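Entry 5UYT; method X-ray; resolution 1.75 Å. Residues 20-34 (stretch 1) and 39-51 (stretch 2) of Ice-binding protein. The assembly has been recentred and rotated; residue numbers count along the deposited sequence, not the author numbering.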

# COMPACT_ATOMS: atom_id res chain seq x y z
N ALA A 20 2.72 10.76 -22.47
CA ALA A 20 3.16 9.46 -21.97
C ALA A 20 3.53 9.53 -20.49
O ALA A 20 4.01 10.56 -20.01
CB ALA A 20 4.34 8.96 -22.77
N VAL A 21 3.28 8.44 -19.78
CA VAL A 21 3.68 8.28 -18.40
C VAL A 21 4.53 7.01 -18.32
O VAL A 21 4.06 5.90 -18.64
CB VAL A 21 2.45 8.19 -17.48
CG1 VAL A 21 2.85 7.91 -16.03
CG2 VAL A 21 1.62 9.46 -17.59
N THR A 22 5.80 7.17 -17.94
CA THR A 22 6.79 6.09 -18.03
C THR A 22 7.54 5.92 -16.72
O THR A 22 7.94 6.91 -16.10
CB THR A 22 7.82 6.39 -19.14
OG1 THR A 22 7.14 6.77 -20.35
CG2 THR A 22 8.69 5.13 -19.40
N ASN A 23 7.76 4.66 -16.34
CA ASN A 23 8.62 4.31 -15.20
C ASN A 23 9.88 3.56 -15.63
O ASN A 23 9.90 2.85 -16.65
CB ASN A 23 7.84 3.43 -14.20
CG ASN A 23 8.70 3.00 -13.02
OD1 ASN A 23 9.11 3.84 -12.21
ND2 ASN A 23 9.02 1.70 -12.94
N THR A 24 10.94 3.73 -14.84
CA THR A 24 12.14 2.89 -14.94
C THR A 24 12.53 2.43 -13.55
O THR A 24 12.51 3.23 -12.61
CB THR A 24 13.34 3.67 -15.47
OG1 THR A 24 13.02 4.25 -16.74
CG2 THR A 24 14.56 2.74 -15.61
N GLY A 25 12.93 1.16 -13.43
CA GLY A 25 13.42 0.63 -12.16
C GLY A 25 12.34 0.38 -11.11
O GLY A 25 11.14 0.31 -11.42
N LEU A 26 12.78 0.23 -9.87
CA LEU A 26 11.85 -0.11 -8.78
C LEU A 26 11.30 1.17 -8.17
O LEU A 26 12.03 1.92 -7.54
CB LEU A 26 12.56 -0.98 -7.71
CG LEU A 26 11.69 -1.49 -6.55
CD1 LEU A 26 10.59 -2.43 -7.07
CD2 LEU A 26 12.53 -2.17 -5.44
N SER A 27 10.01 1.42 -8.37
CA SER A 27 9.35 2.62 -7.86
C SER A 27 8.23 2.17 -6.94
O SER A 27 7.65 1.08 -7.13
CB SER A 27 8.76 3.43 -9.00
OG SER A 27 9.79 4.10 -9.74
N HIS A 28 7.92 3.02 -5.96
CA HIS A 28 6.92 2.73 -4.94
C HIS A 28 5.86 3.83 -5.03
O HIS A 28 6.14 5.01 -4.77
CB HIS A 28 7.58 2.69 -3.56
CG HIS A 28 8.69 1.68 -3.44
ND1 HIS A 28 8.46 0.33 -3.45
CD2 HIS A 28 10.03 1.84 -3.35
CE1 HIS A 28 9.60 -0.32 -3.35
NE2 HIS A 28 10.58 0.58 -3.30
N ILE A 29 4.66 3.46 -5.45
CA ILE A 29 3.64 4.47 -5.77
C ILE A 29 2.37 4.15 -5.03
O ILE A 29 1.90 3.02 -5.09
CB ILE A 29 3.26 4.48 -7.28
CG1 ILE A 29 4.50 4.59 -8.21
CG2 ILE A 29 2.19 5.55 -7.56
CD1 ILE A 29 5.14 5.95 -8.27
N THR A 30 1.80 5.16 -4.36
CA THR A 30 0.49 5.06 -3.72
C THR A 30 -0.41 6.14 -4.29
O THR A 30 -0.17 7.32 -4.07
CB THR A 30 0.57 5.23 -2.19
OG1 THR A 30 1.47 4.26 -1.67
CG2 THR A 30 -0.85 5.01 -1.56
N GLY A 31 -1.46 5.71 -4.97
CA GLY A 31 -2.36 6.60 -5.71
C GLY A 31 -2.53 6.04 -7.11
O GLY A 31 -1.69 5.23 -7.58
N ASP A 32 -3.57 6.49 -7.80
CA ASP A 32 -3.72 6.09 -9.20
C ASP A 32 -2.58 6.67 -10.05
O ASP A 32 -1.98 7.71 -9.71
CB ASP A 32 -5.09 6.50 -9.75
CG ASP A 32 -6.25 5.71 -9.14
OD1 ASP A 32 -6.02 4.80 -8.31
OD2 ASP A 32 -7.42 6.03 -9.49
N VAL A 33 -2.35 6.04 -11.21
CA VAL A 33 -1.35 6.48 -12.19
C VAL A 33 -2.06 6.51 -13.53
O VAL A 33 -2.71 5.54 -13.92
CB VAL A 33 -0.17 5.48 -12.26
CG1 VAL A 33 0.77 5.82 -13.44
CG2 VAL A 33 0.60 5.45 -10.94
N GLY A 34 -1.94 7.60 -14.26
CA GLY A 34 -2.64 7.60 -15.52
C GLY A 34 -2.41 8.76 -16.46
O GLY A 34 -1.72 9.74 -16.12
N ALA A 39 -1.33 5.22 -22.49
CA ALA A 39 -1.27 4.19 -21.46
C ALA A 39 0.09 4.25 -20.81
O ALA A 39 1.09 4.36 -21.52
CB ALA A 39 -1.52 2.81 -22.05
N SER A 40 0.14 4.15 -19.47
CA SER A 40 1.40 4.23 -18.75
C SER A 40 2.19 2.96 -19.02
O SER A 40 1.59 1.88 -19.16
CB SER A 40 1.14 4.41 -17.25
OG SER A 40 0.22 5.49 -17.06
N THR A 41 3.51 3.06 -19.08
CA THR A 41 4.33 1.89 -19.34
C THR A 41 5.43 1.64 -18.32
O THR A 41 5.98 2.58 -17.73
CB THR A 41 4.99 1.93 -20.73
OG1 THR A 41 5.81 3.09 -20.81
CG2 THR A 41 3.94 1.97 -21.84
N ASN A 42 5.70 0.35 -18.13
CA ASN A 42 6.84 -0.17 -17.35
C ASN A 42 6.75 0.08 -15.85
O ASN A 42 7.77 0.02 -15.16
CB ASN A 42 8.19 0.33 -17.91
CG ASN A 42 9.38 -0.53 -17.49
OD1 ASN A 42 9.31 -1.77 -17.47
ND2 ASN A 42 10.48 0.11 -17.14
N PHE A 43 5.55 0.37 -15.34
CA PHE A 43 5.35 0.36 -13.89
C PHE A 43 5.30 -1.07 -13.34
O PHE A 43 4.91 -1.99 -14.05
CB PHE A 43 4.08 1.13 -13.49
CG PHE A 43 4.24 2.61 -13.64
CD1 PHE A 43 4.58 3.40 -12.54
CD2 PHE A 43 4.12 3.22 -14.90
CE1 PHE A 43 4.76 4.76 -12.67
CE2 PHE A 43 4.32 4.60 -15.03
CZ PHE A 43 4.64 5.37 -13.91
N GLY A 44 5.74 -1.24 -12.09
CA GLY A 44 5.61 -2.50 -11.36
C GLY A 44 4.33 -2.43 -10.54
O GLY A 44 3.39 -1.75 -10.91
N ASN A 45 4.30 -3.11 -9.40
CA ASN A 45 3.10 -3.07 -8.54
C ASN A 45 2.88 -1.67 -7.99
O ASN A 45 3.79 -1.08 -7.41
CB ASN A 45 3.21 -4.12 -7.41
CG ASN A 45 3.10 -5.53 -7.93
OD1 ASN A 45 2.20 -5.84 -8.72
ND2 ASN A 45 3.99 -6.41 -7.48
N VAL A 46 1.68 -1.15 -8.24
CA VAL A 46 1.26 0.19 -7.80
C VAL A 46 0.11 0.05 -6.82
O VAL A 46 -0.81 -0.71 -7.08
CB VAL A 46 0.85 1.05 -9.01
CG1 VAL A 46 0.11 2.31 -8.57
CG2 VAL A 46 2.10 1.45 -9.79
N ASP A 47 0.18 0.72 -5.66
CA ASP A 47 -0.98 0.76 -4.78
C ASP A 47 -1.95 1.82 -5.28
O ASP A 47 -2.06 2.91 -4.71
CB ASP A 47 -0.60 1.03 -3.30
CG ASP A 47 -1.79 0.95 -2.38
OD1 ASP A 47 -2.81 0.39 -2.83
OD2 ASP A 47 -1.75 1.43 -1.22
N GLY A 48 -2.68 1.46 -6.33
CA GLY A 48 -3.57 2.39 -7.03
C GLY A 48 -3.96 1.73 -8.34
O GLY A 48 -3.41 0.67 -8.70
N VAL A 49 -4.89 2.35 -9.04
CA VAL A 49 -5.37 1.79 -10.32
C VAL A 49 -4.61 2.43 -11.46
O VAL A 49 -4.39 3.67 -11.48
CB VAL A 49 -6.89 2.01 -10.48
CG1 VAL A 49 -7.41 1.47 -11.82
CG2 VAL A 49 -7.62 1.42 -9.28
N MET A 50 -4.21 1.59 -12.42
CA MET A 50 -3.64 2.10 -13.68
C MET A 50 -4.78 2.57 -14.56
O MET A 50 -5.51 1.75 -15.11
CB MET A 50 -2.78 1.01 -14.37
CG MET A 50 -1.70 0.41 -13.45
SD MET A 50 -0.58 1.61 -12.69
CE MET A 50 0.25 2.29 -14.14
N GLN A 51 -4.95 3.90 -14.72
CA GLN A 51 -6.08 4.49 -15.44
C GLN A 51 -5.60 5.06 -16.78
O GLN A 51 -4.82 6.01 -16.78
CB GLN A 51 -6.70 5.64 -14.63
CG GLN A 51 -7.04 5.34 -13.18
CD GLN A 51 -8.35 4.58 -13.04
OE1 GLN A 51 -8.84 3.98 -13.99
NE2 GLN A 51 -8.90 4.56 -11.83
O HOH W 1 2.80 6.26 -21.78
O HOH W 2 5.12 1.27 -8.00
O HOH W 3 6.66 -1.56 -7.46
O HOH W 4 4.22 0.55 -5.22
O HOH W 5 0.51 2.36 -0.17
O HOH W 6 -1.82 3.97 -16.16

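The two stretches run alongside each other in three short backbone pairings, burying 952 Å² between them. At the first, T41 N donates to V21 O (2.9 Å) and N23 N to T41 O (3.1 Å); at the second, D47 N reaches I29 O and G31 N reaches D47 O, both at 2.9 Å. The third is a parallel ladder, in which V33 N bonds V49 O (3.1 Å) and Q51 N bonds V33 O (2.9 Å).

F43 is the main bump. Its flat ring fits a slot between N23 and V33: N23 CB lies 3.5 Å from the ring centroid over one face, and V33 CG1 lies 4.1 Å from it over the opposite face. I29 closes the edge. Branched V33 also fills the space beside its neighbours, with CG2 4.0 Å from V46 CG1 and CG1 3.6 Å from M50 CE.

N23 suits its place because its amide can bond while its CB packs: ND2 donates to N42 O (3.1 Å), and N42 ND2 returns a bond to N23 O (2.8 Å). D32 uses both carboxylate oxygens, OD1 accepting from V49 N (2.8 Å) and OD2 from Q51 NE2 (3.1 Å).

Glycines make the close approaches possible. A CB on G48 would strike G31 O, and one on G34 would strike Q51 O.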